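Local coordinates for protein Maltose/maltodextrin transport permease homologue (Bdellovibrio bacteriovorus HD100, PDB 6FFL) that binds maltotriose through this MalE-type solute-binding domain, which is fused to the membrane subunit MalF of an ABC transporter for maltose and maltodextrins, at residues F165-F170 with K194-F199; I171-E176 with K261-L266. All coordinates share one frame; numbering follows the deposited sequence.

Contact 1. Residues F165-F170 with K194-F199; sequences FFFAPF and KDTFQF. With GLC (alpha-D-glucopyranose), chain B; GLC (alpha-D-glucopyranose), chain C.
F167 meets T196 with its base and F197 with the outer part of its ring. Its CB points toward the helix of K194-F199, and chi1 of 64° sets CG between the backbone N and the carbonyl carbon. From the base outward, CB lies 4.0 Å from T196 CG2, and the ring atom CD1 is also 4.0 Å from T196 CG2. Further out the partner changes: F167 CE1 and CZ both approach F197 CE1, the former at 3.9 Å. Here F197 offers its edge to the face of F167 in an offset edge-to-face pair, the centroids 5.7 Å apart and the planes at 78°.

T196 CG2 fits between F167 and F170, 3.7 Å from F167 O and also against CB of F170. Its OG1 packs against the F170 carbonyl carbon but makes its hydrogen bond to A192 O, one turn back in its own helix. Beyond it, F199 brings CE2 over one face of the F170 ring, 3.8 Å from F170 CE1, with the two planes oblique. No hydrogen bond joins the segments, so aromatic and methyl packing carries the contact.

The other end of F165-F170 faces the sugar. F165 N donates to O6 of the chain B glucose at 2.9 Å (N-H...O 158°), while C4 of the chain C glucose lies 3.8 Å above the F165 ring plane, toward its rim. O6 of that glucose sits at the edge of the F166 ring.

In the fold, Y358 of helix 346-362 completes the cluster, stacked on F197 and edge-to-face with F167. P368 and A371 of helix 368-384 touch F197, and L116 of strand 116-121 lies against F165, F166 and P169.

Contact 2. Residues I171-E176 with K261-L266; sequences IPAFGE and KWPSPL
K261 carries CG anti to its carbonyl carbon (chi1 -48°), which sets CG, next to CB, beside the A173 carbonyl. In S264, chi1 of -172° sends OG anti to the backbone N, where it bonds to V337 O, while CB, already pointing toward I171-E176, is left to meet P172. K261 CB and CG each come to 3.6 Å from A173 O, an oxygen that takes its hydrogen bond from T259 OG1. The lysine chain then bends at chi2, and its NZ bonds to T259 O. A173 itself presses its methyl against the opposing backbone: CB is 3.7 Å from K261 O and 3.8 Å from P263 N, with P263 CG at 4.2 Å. One residue earlier, P172 puts CG 3.8 Å from S264 CB.

The loop that supplies K261-L266 leaves strand 248-251 in one sheet and enters strand 266-274 in the other, so it is one of the crossovers between the two lobes, as in other periplasmic-type binding proteins. The short helix 170-173 leans on it by van der Waals packing, without a hydrogen bond between the two segments. Backbone bonds from F174 N to I171 O and from G175 N to P172 O tie this turn together, and G175, with positive phi, is the first residue after the helix to leave helical angles.

In the fold
Contacts 1 and 2 are neighbours, their centres 9 Å apart, and they share one continuous run of chain: F165-F170 passes straight into I171-E176. The first half meets helix 191-205, the second the loop of K261-L266, but each reaches across to the other. P169 O of contact 1 probably accepts a hydrogen bond from S264 N of contact 2 at 2.9 Å, and T196 OG1 packs 3.3 Å from I171 CA and 3.5 Å from F174 CD2. Contact 1 borders the maltotriose pocket directly through F165 and F166, whereas in contact 2 the side chain of P172 is about 14 Å from a bound glucose.

Contact 1. Residues F165-F170 with K194-F199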
loop_
_atom_site.group_PDB
_atom_site.type_symbol
_atom_site.label_atom_id
_atom_site.label_comp_id
_atom_site.label_asym_id
_atom_site.label_seq_id
_atom_site.Cartn_x
_atom_site.Cartn_y
_atom_site.Cartn_z
ATOM N N PHE A 165 7.010 1.454 4.365
ATOM C CA PHE A 165 5.844 2.139 3.809
ATOM C C PHE A 165 5.123 2.950 4.876
ATOM O O PHE A 165 4.601 4.035 4.593
ATOM C CB PHE A 165 4.895 1.112 3.192
ATOM C CG PHE A 165 3.868 1.701 2.254
ATOM C CD1 PHE A 165 4.253 2.273 1.045
ATOM C CD2 PHE A 165 2.520 1.652 2.576
ATOM C CE1 PHE A 165 3.305 2.787 0.153
ATOM C CE2 PHE A 165 1.559 2.166 1.705
ATOM C CZ PHE A 165 1.959 2.743 0.487
ATOM N N PHE A 166 5.115 2.453 6.112
ATOM C CA PHE A 166 4.324 3.078 7.164
ATOM C C PHE A 166 5.041 4.244 7.837
ATOM O O PHE A 166 4.369 5.085 8.451
ATOM C CB PHE A 166 3.918 2.019 8.185
ATOM C CG PHE A 166 2.887 1.045 7.663
ATOM C CD1 PHE A 166 3.252 0.008 6.809
ATOM C CD2 PHE A 166 1.550 1.180 8.016
ATOM C CE1 PHE A 166 2.297 -0.885 6.317
ATOM C CE2 PHE A 166 0.591 0.286 7.528
ATOM C CZ PHE A 166 0.968 -0.740 6.683
ATOM N N PHE A 167 6.372 4.354 7.732
ATOM C CA PHE A 167 6.982 5.599 8.201
ATOM C C PHE A 167 7.376 6.541 7.070
ATOM O O PHE A 167 7.693 7.705 7.340
ATOM C CB PHE A 167 8.177 5.324 9.154
ATOM C CG PHE A 167 9.364 4.618 8.545
ATOM C CD1 PHE A 167 10.250 5.289 7.696
ATOM C CD2 PHE A 167 9.647 3.306 8.897
ATOM C CE1 PHE A 167 11.374 4.639 7.182
ATOM C CE2 PHE A 167 10.762 2.644 8.384
ATOM C CZ PHE A 167 11.623 3.320 7.511
ATOM N N ALA A 168 7.305 6.091 5.816
ATOM C CA ALA A 168 7.564 6.965 4.674
ATOM C C ALA A 168 6.786 8.278 4.664
ATOM O O ALA A 168 7.370 9.299 4.263
ATOM C CB ALA A 168 7.281 6.190 3.379
ATOM N N PRO A 169 5.506 8.344 5.057
ATOM C CA PRO A 169 4.810 9.635 4.975
ATOM C C PRO A 169 5.451 10.709 5.834
ATOM O O PRO A 169 5.346 11.896 5.499
ATOM C CB PRO A 169 3.388 9.304 5.455
ATOM C CG PRO A 169 3.237 7.828 5.223
ATOM C CD PRO A 169 4.602 7.272 5.523
ATOM N N PHE A 170 6.115 10.334 6.928
ATOM C CA PHE A 170 6.690 11.343 7.818
ATOM C C PHE A 170 7.954 11.967 7.260
ATOM O O PHE A 170 8.298 13.090 7.643
ATOM C CB PHE A 170 7.003 10.739 9.189
ATOM C CG PHE A 170 5.800 10.147 9.867
ATOM C CD1 PHE A 170 4.825 10.966 10.422
ATOM C CD2 PHE A 170 5.638 8.776 9.937
ATOM C CE1 PHE A 170 3.696 10.421 11.028
ATOM C CE2 PHE A 170 4.517 8.226 10.545
ATOM C CZ PHE A 170 3.551 9.049 11.091
ATOM N N LYS A 194 16.505 10.925 9.796
ATOM C CA LYS A 194 16.876 10.807 11.205
ATOM C C LYS A 194 15.717 11.229 12.102
ATOM O O LYS A 194 15.381 10.537 13.074
ATOM C CB LYS A 194 18.119 11.650 11.496
ATOM C CG LYS A 194 18.550 11.642 12.964
ATOM C CD LYS A 194 19.542 12.759 13.237
ATOM C CE LYS A 194 18.918 14.120 12.963
ATOM N NZ LYS A 194 18.534 14.820 14.218
ATOM N N ASP A 195 15.071 12.354 11.767
ATOM C CA ASP A 195 13.973 12.870 12.583
ATOM C C ASP A 195 12.772 11.925 12.555
ATOM O O ASP A 195 12.063 11.778 13.563
ATOM C CB ASP A 195 13.559 14.263 12.094
ATOM C CG ASP A 195 14.527 15.366 12.529
ATOM O OD1 ASP A 195 15.425 15.114 13.360
ATOM O OD2 ASP A 195 14.379 16.500 12.029
ATOM N N THR A 196 12.524 11.290 11.407
ATOM C CA THR A 196 11.459 10.295 11.306
ATOM C C THR A 196 11.738 9.103 12.212
ATOM O O THR A 196 10.857 8.641 12.949
ATOM C CB THR A 196 11.319 9.828 9.850
ATOM O OG1 THR A 196 10.914 10.934 9.031
ATOM C CG2 THR A 196 10.271 8.736 9.739
ATOM N N PHE A 197 12.957 8.567 12.132
ATOM C CA PHE A 197 13.378 7.515 13.048
ATOM C C PHE A 197 13.161 7.928 14.495
ATOM O O PHE A 197 12.658 7.141 15.308
ATOM C CB PHE A 197 14.857 7.182 12.835
ATOM C CG PHE A 197 15.146 6.424 11.570
ATOM C CD1 PHE A 197 14.126 5.860 10.817
ATOM C CD2 PHE A 197 16.455 6.296 11.120
ATOM C CE1 PHE A 197 14.408 5.149 9.658
ATOM C CE2 PHE A 197 16.748 5.595 9.951
ATOM C CZ PHE A 197 15.711 5.025 9.217
ATOM N N GLN A 198 13.544 9.162 14.842
ATOM C CA GLN A 198 13.441 9.575 16.238
ATOM C C GLN A 198 11.998 9.806 16.652
ATOM O O GLN A 198 11.647 9.547 17.812
ATOM C CB GLN A 198 14.283 10.828 16.497
ATOM C CG GLN A 198 15.729 10.684 16.034
ATOM C CD GLN A 198 16.621 11.864 16.400
ATOM O OE1 GLN A 198 17.634 11.697 17.085
ATOM N NE2 GLN A 198 16.255 13.057 15.938
ATOM N N PHE A 199 11.166 10.306 15.734
ATOM C CA PHE A 199 9.758 10.557 16.040
ATOM C C PHE A 199 9.061 9.273 16.455
ATOM O O PHE A 199 8.331 9.240 17.455
ATOM C CB PHE A 199 9.071 11.181 14.818
ATOM C CG PHE A 199 7.589 11.392 14.985
ATOM C CD1 PHE A 199 7.100 12.339 15.877
ATOM C CD2 PHE A 199 6.691 10.639 14.248
ATOM C CE1 PHE A 199 5.743 12.530 16.023
ATOM C CE2 PHE A 199 5.329 10.825 14.394
ATOM C CZ PHE A 199 4.857 11.765 15.274
HETATM C C1 GLC B . 4.983 -0.950 -0.244
HETATM C C2 GLC B . 5.621 -1.245 -1.603
HETATM C C3 GLC B . 6.583 -2.430 -1.468
HETATM C C4 GLC B . 7.622 -2.136 -0.401
HETATM C C5 GLC B . 6.932 -1.793 0.927
HETATM C C6 GLC B . 7.957 -1.292 1.940
HETATM O O2 GLC B . 4.613 -1.513 -2.599
HETATM O O3 GLC B . 7.257 -2.666 -2.723
HETATM O O4 GLC B . 8.457 -3.293 -0.231
HETATM O O5 GLC B . 6.019 -0.711 0.712
HETATM O O6 GLC B . 7.403 -1.211 3.271
HETATM C C1 GLC C . 0.277 -2.454 1.481
HETATM C C2 GLC C . 0.515 -1.686 0.187
HETATM C C3 GLC C . 1.882 -1.961 -0.418
HETATM C C4 GLC C . 2.933 -1.727 0.662
HETATM C C5 GLC C . 2.628 -2.618 1.864
HETATM C C6 GLC C . 3.664 -2.420 2.976
HETATM O O2 GLC C . -0.531 -2.044 -0.736
HETATM O O3 GLC C . 2.091 -1.053 -1.513
HETATM O O4 GLC C . 4.214 -2.073 0.161
HETATM O O5 GLC C . 1.356 -2.243 2.381
HETATM O O6 GLC C . 3.578 -3.503 3.928
#

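Contact 2. Residues I171-E176 with K261-L266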
loop_
_atom_site.group_PDB
_atom_site.type_symbol
_atom_site.label_atom_id
_atom_site.label_comp_id
_atom_site.label_asym_id
_atom_site.label_seq_id
_atom_site.Cartn_x
_atom_site.Cartn_y
_atom_site.Cartn_z
ATOM N N ILE A 171 8.657 11.267 6.381
ATOM C CA ILE A 171 9.962 11.747 5.932
ATOM C C ILE A 171 9.847 13.149 5.335
ATOM O O ILE A 171 10.543 14.053 5.817
ATOM C CB ILE A 171 10.616 10.750 4.961
ATOM C CG1 ILE A 171 10.843 9.417 5.677
ATOM C CG2 ILE A 171 11.933 11.324 4.444
ATOM C CD1 ILE A 171 11.233 8.248 4.736
ATOM N N PRO A 172 9.003 13.402 4.320
ATOM C CA PRO A 172 8.926 14.764 3.774
ATOM C C PRO A 172 8.362 15.782 4.751
ATOM O O PRO A 172 8.639 16.976 4.590
ATOM C CB PRO A 172 8.010 14.606 2.550
ATOM C CG PRO A 172 7.211 13.364 2.813
ATOM C CD PRO A 172 8.151 12.464 3.559
ATOM N N ALA A 173 7.586 15.358 5.753
ATOM C CA ALA A 173 7.107 16.318 6.745
ATOM C C ALA A 173 8.237 16.821 7.632
ATOM O O ALA A 173 8.116 17.899 8.232
ATOM C CB ALA A 173 5.994 15.691 7.599
ATOM N N PHE A 174 9.336 16.075 7.723
ATOM C CA PHE A 174 10.506 16.506 8.470
ATOM C C PHE A 174 11.571 17.120 7.577
ATOM O O PHE A 174 12.632 17.496 8.075
ATOM C CB PHE A 174 11.102 15.332 9.260
ATOM C CG PHE A 174 10.313 14.969 10.492
ATOM C CD1 PHE A 174 10.313 15.806 11.601
ATOM C CD2 PHE A 174 9.580 13.799 10.544
ATOM C CE1 PHE A 174 9.592 15.476 12.734
ATOM C CE2 PHE A 174 8.846 13.461 11.669
ATOM C CZ PHE A 174 8.861 14.301 12.771
ATOM N N GLY A 175 11.313 17.241 6.277
ATOM C CA GLY A 175 12.294 17.789 5.361
ATOM C C GLY A 175 12.271 17.133 3.992
ATOM O O GLY A 175 11.231 17.070 3.336
ATOM N N GLU A 176 13.417 16.629 3.554
ATOM C CA GLU A 176 13.560 16.194 2.175
ATOM C C GLU A 176 12.811 14.888 1.912
ATOM O O GLU A 176 12.723 14.011 2.777
ATOM C CB GLU A 176 15.040 16.015 1.840
ATOM C CG GLU A 176 15.871 17.282 1.912
ATOM C CD GLU A 176 17.330 17.001 2.207
ATOM O OE1 GLU A 176 17.699 16.924 3.407
ATOM O OE2 GLU A 176 18.105 16.849 1.235
ATOM N N LYS A 261 4.011 20.632 8.607
ATOM C CA LYS A 261 3.852 19.870 7.377
ATOM C C LYS A 261 3.009 18.629 7.616
ATOM O O LYS A 261 3.184 17.926 8.614
ATOM C CB LYS A 261 5.206 19.454 6.788
ATOM C CG LYS A 261 6.238 20.573 6.711
ATOM C CD LYS A 261 5.813 21.671 5.759
ATOM C CE LYS A 261 6.780 22.868 5.819
ATOM N NZ LYS A 261 6.364 23.973 6.765
ATOM N N TRP A 262 2.116 18.361 6.679
ATOM C CA TRP A 262 1.354 17.122 6.671
ATOM C C TRP A 262 2.232 15.971 6.206
ATOM O O TRP A 262 2.860 16.069 5.141
ATOM C CB TRP A 262 0.161 17.239 5.728
ATOM C CG TRP A 262 -0.874 18.214 6.160
ATOM C CD1 TRP A 262 -1.075 19.475 5.679
ATOM C CD2 TRP A 262 -1.856 18.009 7.172
ATOM N NE1 TRP A 262 -2.130 20.071 6.337
ATOM C CE2 TRP A 262 -2.625 19.188 7.258
ATOM C CE3 TRP A 262 -2.165 16.935 8.013
ATOM C CZ2 TRP A 262 -3.690 19.325 8.148
ATOM C CZ3 TRP A 262 -3.219 17.073 8.903
ATOM C CH2 TRP A 262 -3.966 18.259 8.965
ATOM N N PRO A 263 2.292 14.871 6.948
ATOM C CA PRO A 263 2.876 13.646 6.399
ATOM C C PRO A 263 2.210 13.302 5.075
ATOM O O PRO A 263 0.998 13.460 4.898
ATOM C CB PRO A 263 2.590 12.601 7.482
ATOM C CG PRO A 263 2.595 13.434 8.761
ATOM C CD PRO A 263 1.924 14.729 8.363
ATOM N N SER A 264 3.023 12.866 4.126
ATOM C CA SER A 264 2.573 12.738 2.748
ATOM C C SER A 264 2.456 11.265 2.385
ATOM O O SER A 264 3.477 10.605 2.143
ATOM C CB SER A 264 3.561 13.451 1.814
ATOM O OG SER A 264 3.055 13.504 0.496
ATOM N N PRO A 265 1.251 10.703 2.336
ATOM C CA PRO A 265 1.113 9.297 1.939
ATOM C C PRO A 265 1.525 9.112 0.491
ATOM O O PRO A 265 1.428 10.030 -0.324
ATOM C CB PRO A 265 -0.385 9.019 2.127
ATOM C CG PRO A 265 -1.030 10.342 1.978
ATOM C CD PRO A 265 -0.053 11.376 2.485
ATOM N N LEU A 266 2.021 7.919 0.176
ATOM C CA LEU A 266 2.287 7.567 -1.214
ATOM C C LEU A 266 0.988 7.107 -1.865
ATOM O O LEU A 266 0.327 6.197 -1.362
ATOM C CB LEU A 266 3.349 6.473 -1.297
ATOM C CG LEU A 266 4.717 7.009 -0.857
ATOM C CD1 LEU A 266 5.681 5.872 -0.576
ATOM C CD2 LEU A 266 5.284 7.965 -1.912
#